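Local coordinates for AtxE2 (Asticcacaulis excentricus, PDB 5TXE), which hydrolyses the isopeptide bond of the lasso peptides Astexin-2 and Astexin-3, opening these threaded substrates into linear peptides, at residues P37-L43 / L455-T459; V402-T406 / D509-R513; P601-Q605 / R652-W656. The protein carries 1 engineered substitution. One frame throughout, in Å; residues are numbered along the deposited sequence.

In the fold
All three contacts lie in or against the alpha/beta-hydrolase domain, to which the N-terminal segment 37-43 returns; interaction 3 is buried, interactions 1 and 2 partly buried. In interaction 3, strand 602-607, inside the eight-stranded sheet, packs against helix 643-662 through a tryptophan, with a polar end at Gln-605. Interaction 2 reaches the same sheet at its outermost strand, 401-408, where a salt bridge lies beside a leucine-leucine contact; its nearest atoms lie about 16 Å from those of interaction 3. Interaction 1 brings the N-terminal segment onto helix 454-459, mostly by proline and aliphatic contacts, and touches interaction 3 directly, Pro-40 CG lying 3.7 Å from Ile-654 CD1.

Interaction 1. Residues P37-L43 / L455-T459; sequences PVTPEVL and LPLAT
Residues 37-39 run extended, Val-38 at phi/psi -84/110, and the chain turns helical from Pro-40; residues 455-459 are helical throughout. The closest CA pairs set the register, Thr-39 with Pro-456 at 5.0 Å and Pro-37 with Thr-459 at 6.7 Å. Pro-456, its ring C-gamma exo, is the most covered residue: its CG lies 3.7 Å from Thr-39 C, its CB 4.0 Å from Pro-40 CD, and its CD 3.8 Å from CD2 of Leu-43, which adopts the t,p rotamer. Val-38, chi1 t, sets CG1 4.2 Å from CB of Leu-455 (rotamer m,t), while its carbonyl O receives a CA-H...O contact from Pro-456 CA at 3.5 Å. Thr-39 is the N-cap of helix 40-44: chi1 p turns OG1 back to accept a weak bond from Val-42 N (3.3 Å), and its own CB points away from helix 454-459. The contact joins the start of the modelled chain to a helix of the alpha/beta-hydrolase domain more than 400 residues later; the antiparallel sheets of the propeller intervene in the sequence, as in the prolyl oligopeptidase family. Thr-459, chi1 m, donates from OG1 to Leu-455 O at 3.2 Å within its helix and presents CG2 to Pro-37 CB at 3.7 Å. Pro-40 and Leu-43 also touch Leu-647 and Tyr-650, respectively, of helix 643-662.

Interaction 2. Residues V402-T406 / D509-R513; sequences VERLT and DLDRR
Leu-405, Arg-513 and Glu-403 carry most of the buried surface where strand 401-408 faces the C-terminal end of helix 494-512. The backbones stay apart, the nearest CA atoms being those of Leu-405 and Asp-509 at 9.5 Å, so side chains bridge the gap. Leu-405 (m,t) points toward the helix; its CD1 meets Leu-510 CD2 at 4.2 Å and its CD2 lies 3.5 Å from Arg-513 NH1. Arg-513, just past the last helical residue, has chi angles m,t,p, with its N still bonded to Asp-509 O (3.0 Å). Glu-403, chi1 147° and chi2 t, answers it with a salt bridge: OE2 accepts from Arg-513 NH2 at 2.8 Å and NH1 at 3.0 Å, and OE1 more weakly from NH2 at 3.1 Å. Glu-403 OE2 lies at the edge of the guanidinium, near its plane. Leu-419 of the adjoining strand 414-421 touches both leucines. This is helix-on-sheet packing at the outermost strand of an alpha/beta-hydrolase sheet.

Interaction 3. Residues P601-Q605 / R652-W656; sequences PLLIQ and RTIDW
Helical residues 652-656 run antiparallel to strand residues 602-605 (178° between N-to-C directions, axes 10.4 Å apart at closest), with Leu-603 and Trp-656 nearest in register (CA atoms 7.8 Å apart). Arg-652 (t,t,m) comes first: its CG lies 4.1 Å from Leu-603 CD2, and NH1 donates to Gln-605 OE1 at 3.0 Å, the amide oxygen meeting the edge of the guanidinium. That OE1 is also hydrogen-bonded with Tyr-633 OH. Thr-653, chi1 m, follows with OG1 2.9 Å from Gln-605 NE2, an amide that donates to Val-649 O. One helical turn after Arg-652, Trp-656 (chi1 t, chi2 -104°) lays its indole against the strand. Leu-603 CB sits over the six-membered ring, 3.7 Å from its centroid and 15° off the normal, a CH-pi contact, and Pro-601 CB is 3.7 Å from Trp-656 CZ2. In this alpha/beta-hydrolase layer the helix meets the strand by aromatic packing at Trp-656 and hydrogen bonding at buried Gln-605, on the strand preceding Glu-610, inferred to belong to the charge relay.

Interaction 1. Residues P37-L43 / L455-T459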
loop_
_atom_site.group_PDB
_atom_site.type_symbol
_atom_site.label_atom_id
_atom_site.label_comp_id
_atom_site.label_asym_id
_atom_site.label_seq_id
_atom_site.Cartn_x
_atom_site.Cartn_y
_atom_site.Cartn_z
ATOM N N PRO A 37 -19.617 13.031 -14.323
ATOM C CA PRO A 37 -19.347 12.563 -13.007
ATOM C C PRO A 37 -18.137 11.573 -13.024
ATOM O O PRO A 37 -17.825 10.994 -14.057
ATOM C CB PRO A 37 -20.665 11.886 -12.663
ATOM C CG PRO A 37 -21.065 11.242 -13.965
ATOM C CD PRO A 37 -20.587 12.171 -15.031
ATOM N N VAL A 38 -17.445 11.420 -11.894
ATOM C CA VAL A 38 -16.448 10.373 -11.745
ATOM C C VAL A 38 -17.131 9.090 -11.355
ATOM O O VAL A 38 -17.696 8.975 -10.240
ATOM C CB VAL A 38 -15.436 10.718 -10.679
ATOM C CG1 VAL A 38 -14.414 9.598 -10.534
ATOM C CG2 VAL A 38 -14.710 11.988 -11.065
ATOM N N THR A 39 -17.130 8.150 -12.300
ATOM C CA THR A 39 -17.792 6.853 -12.138
ATOM C C THR A 39 -16.781 5.747 -11.870
ATOM O O THR A 39 -15.562 5.966 -11.958
ATOM C CB THR A 39 -18.540 6.485 -13.395
ATOM O OG1 THR A 39 -17.600 6.390 -14.446
ATOM C CG2 THR A 39 -19.603 7.557 -13.733
ATOM N N PRO A 40 -17.268 4.555 -11.499
ATOM C CA PRO A 40 -16.287 3.462 -11.340
ATOM C C PRO A 40 -15.462 3.181 -12.604
ATOM O O PRO A 40 -14.306 2.889 -12.502
ATOM C CB PRO A 40 -17.160 2.259 -11.014
ATOM C CG PRO A 40 -18.378 2.862 -10.376
ATOM C CD PRO A 40 -18.629 4.099 -11.180
ATOM N N GLU A 41 -16.065 3.339 -13.772
ATOM C CA GLU A 41 -15.392 3.185 -15.095
ATOM C C GLU A 41 -14.258 4.198 -15.267
ATOM O O GLU A 41 -13.210 3.870 -15.782
ATOM C CB GLU A 41 -16.434 3.251 -16.264
ATOM C CG GLU A 41 -17.353 1.986 -16.424
ATOM C CD GLU A 41 -18.443 1.809 -15.316
ATOM O OE1 GLU A 41 -18.865 2.829 -14.642
ATOM O OE2 GLU A 41 -18.890 0.624 -15.074
ATOM N N VAL A 42 -14.457 5.419 -14.778
ATOM C CA VAL A 42 -13.424 6.437 -14.842
ATOM C C VAL A 42 -12.317 6.115 -13.836
ATOM O O VAL A 42 -11.146 6.138 -14.175
ATOM C CB VAL A 42 -14.014 7.859 -14.590
ATOM C CG1 VAL A 42 -12.922 8.932 -14.606
ATOM C CG2 VAL A 42 -15.055 8.186 -15.660
ATOM N N LEU A 43 -12.703 5.782 -12.604
ATOM C CA LEU A 43 -11.731 5.566 -11.533
ATOM C C LEU A 43 -10.791 4.402 -11.829
ATOM O O LEU A 43 -9.578 4.494 -11.653
ATOM C CB LEU A 43 -12.465 5.308 -10.227
ATOM C CG LEU A 43 -11.607 5.049 -9.004
ATOM C CD1 LEU A 43 -10.745 6.281 -8.729
ATOM C CD2 LEU A 43 -12.460 4.708 -7.783
ATOM N N LEU A 455 -14.710 8.417 -4.645
ATOM C CA LEU A 455 -15.377 9.466 -5.393
ATOM C C LEU A 455 -16.648 8.957 -6.036
ATOM O O LEU A 455 -17.661 9.612 -5.935
ATOM C CB LEU A 455 -14.393 10.117 -6.404
ATOM C CG LEU A 455 -13.076 10.698 -5.789
ATOM C CD1 LEU A 455 -12.159 11.314 -6.869
ATOM C CD2 LEU A 455 -13.410 11.760 -4.755
ATOM N N PRO A 456 -16.620 7.757 -6.693
ATOM C CA PRO A 456 -17.872 7.222 -7.170
ATOM C C PRO A 456 -18.944 7.031 -6.111
ATOM O O PRO A 456 -20.114 7.251 -6.389
ATOM C CB PRO A 456 -17.458 5.910 -7.800
ATOM C CG PRO A 456 -16.035 6.118 -8.215
ATOM C CD PRO A 456 -15.473 6.927 -7.109
ATOM N N LEU A 457 -18.580 6.670 -4.877
ATOM C CA LEU A 457 -19.594 6.587 -3.821
ATOM C C LEU A 457 -20.230 7.978 -3.542
ATOM O O LEU A 457 -21.459 8.112 -3.374
ATOM C CB LEU A 457 -18.998 6.048 -2.523
ATOM C CG LEU A 457 -18.903 4.528 -2.414
ATOM C CD1 LEU A 457 -18.002 4.041 -1.290
ATOM C CD2 LEU A 457 -20.265 3.933 -2.260
ATOM N N ALA A 458 -19.395 9.006 -3.464
ATOM C CA ALA A 458 -19.923 10.347 -3.298
ATOM C C ALA A 458 -20.809 10.736 -4.503
ATOM O O ALA A 458 -21.875 11.265 -4.322
ATOM C CB ALA A 458 -18.810 11.334 -3.137
ATOM N N THR A 459 -20.363 10.445 -5.707
ATOM C CA THR A 459 -21.149 10.704 -6.870
ATOM C C THR A 459 -22.511 10.029 -6.772
ATOM O O THR A 459 -23.503 10.549 -7.248
ATOM C CB THR A 459 -20.400 10.281 -8.119
ATOM O OG1 THR A 459 -19.222 11.105 -8.267
ATOM C CG2 THR A 459 -21.273 10.384 -9.328
#

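Interaction 2. Residues V402-T406 / D509-R513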
loop_
_atom_site.group_PDB
_atom_site.type_symbol
_atom_site.label_atom_id
_atom_site.label_comp_id
_atom_site.label_asym_id
_atom_site.label_seq_id
_atom_site.Cartn_x
_atom_site.Cartn_y
_atom_site.Cartn_z
ATOM N N VAL A 402 -14.237 17.915 -0.899
ATOM C CA VAL A 402 -13.454 17.303 0.157
ATOM C C VAL A 402 -13.123 18.274 1.293
ATOM O O VAL A 402 -12.711 19.392 1.056
ATOM C CB VAL A 402 -12.112 16.810 -0.394
ATOM C CG1 VAL A 402 -11.391 15.976 0.662
ATOM C CG2 VAL A 402 -12.363 15.964 -1.606
ATOM N N GLU A 403 -13.209 17.815 2.524
ATOM C CA GLU A 403 -12.880 18.637 3.642
ATOM C C GLU A 403 -12.136 17.776 4.667
ATOM O O GLU A 403 -12.617 16.724 5.056
ATOM C CB GLU A 403 -14.191 19.185 4.201
ATOM C CG GLU A 403 -14.183 19.371 5.688
ATOM C CD GLU A 403 -15.520 19.870 6.262
ATOM O OE1 GLU A 403 -16.573 19.929 5.513
ATOM O OE2 GLU A 403 -15.485 20.171 7.496
ATOM N N ARG A 404 -10.973 18.209 5.120
ATOM C CA ARG A 404 -10.242 17.452 6.118
ATOM C C ARG A 404 -10.765 17.687 7.514
ATOM O O ARG A 404 -10.857 18.823 7.919
ATOM C CB ARG A 404 -8.796 17.830 6.112
ATOM C CG ARG A 404 -7.978 16.991 7.084
ATOM C CD ARG A 404 -6.569 16.790 6.562
ATOM N NE ARG A 404 -6.509 15.849 5.442
ATOM C CZ ARG A 404 -5.381 15.390 4.907
ATOM N NH1 ARG A 404 -4.185 15.760 5.385
ATOM N NH2 ARG A 404 -5.444 14.535 3.911
ATOM N N LEU A 405 -11.105 16.604 8.222
ATOM C CA LEU A 405 -11.659 16.615 9.565
ATOM C C LEU A 405 -10.536 16.368 10.545
ATOM O O LEU A 405 -9.626 15.569 10.267
ATOM C CB LEU A 405 -12.682 15.474 9.798
ATOM C CG LEU A 405 -13.892 15.361 8.898
ATOM C CD1 LEU A 405 -14.600 14.037 9.164
ATOM C CD2 LEU A 405 -14.839 16.507 9.137
ATOM N N THR A 406 -10.674 16.977 11.726
ATOM C CA THR A 406 -9.749 16.785 12.798
ATOM C C THR A 406 -10.443 16.749 14.116
ATOM O O THR A 406 -11.404 17.484 14.382
ATOM C CB THR A 406 -8.715 17.924 12.863
ATOM O OG1 THR A 406 -9.404 19.152 12.986
ATOM C CG2 THR A 406 -7.799 17.969 11.608
ATOM N N ASP A 509 -19.499 13.257 15.427
ATOM C CA ASP A 509 -19.227 14.597 14.940
ATOM C C ASP A 509 -20.091 14.935 13.736
ATOM O O ASP A 509 -20.698 15.995 13.669
ATOM C CB ASP A 509 -17.728 14.717 14.575
ATOM C CG ASP A 509 -17.321 16.132 14.095
ATOM O OD1 ASP A 509 -17.143 17.017 14.938
ATOM O OD2 ASP A 509 -17.131 16.360 12.880
ATOM N N LEU A 510 -20.083 14.066 12.737
ATOM C CA LEU A 510 -20.765 14.369 11.503
ATOM C C LEU A 510 -22.265 14.357 11.756
ATOM O O LEU A 510 -22.999 15.085 11.113
ATOM C CB LEU A 510 -20.424 13.344 10.433
ATOM C CG LEU A 510 -18.995 13.320 9.937
ATOM C CD1 LEU A 510 -18.780 12.087 9.063
ATOM C CD2 LEU A 510 -18.743 14.573 9.141
ATOM N N ASP A 511 -22.691 13.569 12.723
ATOM C CA ASP A 511 -24.087 13.582 13.185
ATOM C C ASP A 511 -24.501 14.950 13.797
ATOM O O ASP A 511 -25.483 15.521 13.405
ATOM C CB ASP A 511 -24.302 12.478 14.208
ATOM C CG ASP A 511 -25.766 12.329 14.638
ATOM O OD1 ASP A 511 -26.668 12.951 14.058
ATOM O OD2 ASP A 511 -26.011 11.558 15.593
ATOM N N ARG A 512 -23.692 15.484 14.693
ATOM C CA ARG A 512 -23.931 16.810 15.277
ATOM C C ARG A 512 -23.938 17.886 14.218
ATOM O O ARG A 512 -24.720 18.795 14.305
ATOM C CB ARG A 512 -22.866 17.142 16.335
ATOM C CG ARG A 512 -23.071 16.329 17.600
ATOM C CD ARG A 512 -22.059 16.642 18.718
ATOM N NE ARG A 512 -21.539 15.414 19.359
ATOM C CZ ARG A 512 -22.280 14.565 20.096
ATOM N NH1 ARG A 512 -23.588 14.788 20.270
ATOM N NH2 ARG A 512 -21.727 13.478 20.654
ATOM N N ARG A 513 -23.084 17.798 13.203
ATOM C CA ARG A 513 -23.111 18.772 12.134
ATOM C C ARG A 513 -24.351 18.628 11.227
ATOM O O ARG A 513 -24.553 19.452 10.351
ATOM C CB ARG A 513 -21.822 18.722 11.303
ATOM C CG ARG A 513 -20.632 19.234 12.124
ATOM C CD ARG A 513 -19.281 18.893 11.532
ATOM N NE ARG A 513 -19.213 19.325 10.144
ATOM C CZ ARG A 513 -18.090 19.449 9.444
ATOM N NH1 ARG A 513 -16.892 19.210 9.992
ATOM N NH2 ARG A 513 -18.169 19.814 8.169
#

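Interaction 3. Residues P601-Q605 / R652-W656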
loop_
_atom_site.group_PDB
_atom_site.type_symbol
_atom_site.label_atom_id
_atom_site.label_comp_id
_atom_site.label_asym_id
_atom_site.label_seq_id
_atom_site.Cartn_x
_atom_site.Cartn_y
_atom_site.Cartn_z
ATOM N N PRO A 601 -26.139 -6.628 7.528
ATOM C CA PRO A 601 -25.815 -7.144 6.198
ATOM C C PRO A 601 -24.352 -7.030 5.899
ATOM O O PRO A 601 -23.775 -5.963 6.046
ATOM C CB PRO A 601 -26.617 -6.249 5.269
ATOM C CG PRO A 601 -27.788 -5.787 6.096
ATOM C CD PRO A 601 -27.206 -5.582 7.476
ATOM N N LEU A 602 -23.749 -8.137 5.477
ATOM C CA LEU A 602 -22.325 -8.174 5.186
ATOM C C LEU A 602 -22.079 -8.836 3.829
ATOM O O LEU A 602 -22.535 -9.984 3.564
ATOM C CB LEU A 602 -21.657 -8.994 6.242
ATOM C CG LEU A 602 -20.172 -9.247 6.036
ATOM C CD1 LEU A 602 -19.401 -7.949 6.048
ATOM C CD2 LEU A 602 -19.613 -10.199 7.075
ATOM N N LEU A 603 -21.379 -8.104 2.980
ATOM C CA LEU A 603 -20.885 -8.589 1.734
ATOM C C LEU A 603 -19.400 -8.844 1.817
ATOM O O LEU A 603 -18.660 -7.939 2.195
ATOM C CB LEU A 603 -21.165 -7.600 0.645
ATOM C CG LEU A 603 -20.590 -7.944 -0.722
ATOM C CD1 LEU A 603 -21.273 -9.125 -1.323
ATOM C CD2 LEU A 603 -20.824 -6.771 -1.648
ATOM N N ILE A 604 -18.957 -10.057 1.443
ATOM C CA ILE A 604 -17.518 -10.380 1.410
ATOM C C ILE A 604 -17.080 -10.595 -0.048
ATOM O O ILE A 604 -17.613 -11.473 -0.747
ATOM C CB ILE A 604 -17.212 -11.659 2.225
ATOM C CG1 ILE A 604 -17.781 -11.547 3.656
ATOM C CG2 ILE A 604 -15.743 -11.944 2.325
ATOM C CD1 ILE A 604 -18.010 -12.894 4.323
ATOM N N GLN A 605 -16.098 -9.834 -0.493
ATOM C CA GLN A 605 -15.660 -9.908 -1.875
ATOM C C GLN A 605 -14.255 -10.410 -1.820
ATOM O O GLN A 605 -13.294 -9.620 -1.725
ATOM C CB GLN A 605 -15.764 -8.549 -2.532
ATOM C CG GLN A 605 -17.210 -8.096 -2.685
ATOM C CD GLN A 605 -17.460 -7.214 -3.884
ATOM O OE1 GLN A 605 -17.544 -7.721 -5.033
ATOM N NE2 GLN A 605 -17.672 -5.913 -3.651
ATOM N N ARG A 652 -20.330 -3.620 -7.376
ATOM C CA ARG A 652 -21.159 -4.342 -6.474
ATOM C C ARG A 652 -21.192 -3.658 -5.091
ATOM O O ARG A 652 -22.175 -3.754 -4.356
ATOM C CB ARG A 652 -20.670 -5.783 -6.366
ATOM C CG ARG A 652 -21.667 -6.679 -5.644
ATOM C CD ARG A 652 -21.110 -8.104 -5.527
ATOM N NE ARG A 652 -21.236 -8.880 -6.765
ATOM C CZ ARG A 652 -20.236 -9.184 -7.583
ATOM N NH1 ARG A 652 -19.055 -8.748 -7.375
ATOM N NH2 ARG A 652 -20.463 -9.908 -8.667
ATOM N N THR A 653 -20.082 -3.071 -4.691
ATOM C CA THR A 653 -20.051 -2.434 -3.424
ATOM C C THR A 653 -20.955 -1.177 -3.422
ATOM O O THR A 653 -21.672 -0.943 -2.463
ATOM C CB THR A 653 -18.629 -2.055 -3.058
ATOM O OG1 THR A 653 -17.979 -3.231 -2.616
ATOM C CG2 THR A 653 -18.611 -1.047 -1.925
ATOM N N ILE A 654 -20.965 -0.420 -4.522
ATOM C CA ILE A 654 -21.912 0.692 -4.661
ATOM C C ILE A 654 -23.334 0.178 -4.668
ATOM O O ILE A 654 -24.194 0.720 -3.970
ATOM C CB ILE A 654 -21.630 1.511 -5.907
ATOM C CG1 ILE A 654 -20.345 2.269 -5.708
ATOM C CG2 ILE A 654 -22.722 2.524 -6.190
ATOM C CD1 ILE A 654 -19.780 2.849 -6.983
ATOM N N ASP A 655 -23.603 -0.883 -5.411
ATOM C CA ASP A 655 -24.952 -1.391 -5.465
ATOM C C ASP A 655 -25.392 -1.828 -4.065
ATOM O O ASP A 655 -26.549 -1.673 -3.673
ATOM C CB ASP A 655 -25.069 -2.614 -6.372
ATOM C CG ASP A 655 -24.882 -2.320 -7.861
ATOM O OD1 ASP A 655 -24.831 -1.142 -8.264
ATOM O OD2 ASP A 655 -24.750 -3.290 -8.647
ATOM N N TRP A 656 -24.481 -2.444 -3.343
ATOM C CA TRP A 656 -24.823 -2.993 -2.052
ATOM C C TRP A 656 -25.251 -1.871 -1.114
ATOM O O TRP A 656 -26.282 -1.991 -0.449
ATOM C CB TRP A 656 -23.644 -3.729 -1.474
ATOM C CG TRP A 656 -23.777 -4.332 -0.155
ATOM C CD1 TRP A 656 -23.252 -3.850 0.996
ATOM C CD2 TRP A 656 -24.304 -5.599 0.160
ATOM N NE1 TRP A 656 -23.461 -4.710 2.028
ATOM C CE2 TRP A 656 -24.120 -5.800 1.549
ATOM C CE3 TRP A 656 -24.960 -6.577 -0.573
ATOM C CZ2 TRP A 656 -24.577 -6.916 2.205
ATOM C CZ3 TRP A 656 -25.382 -7.736 0.097
ATOM C CH2 TRP A 656 -25.148 -7.919 1.442
#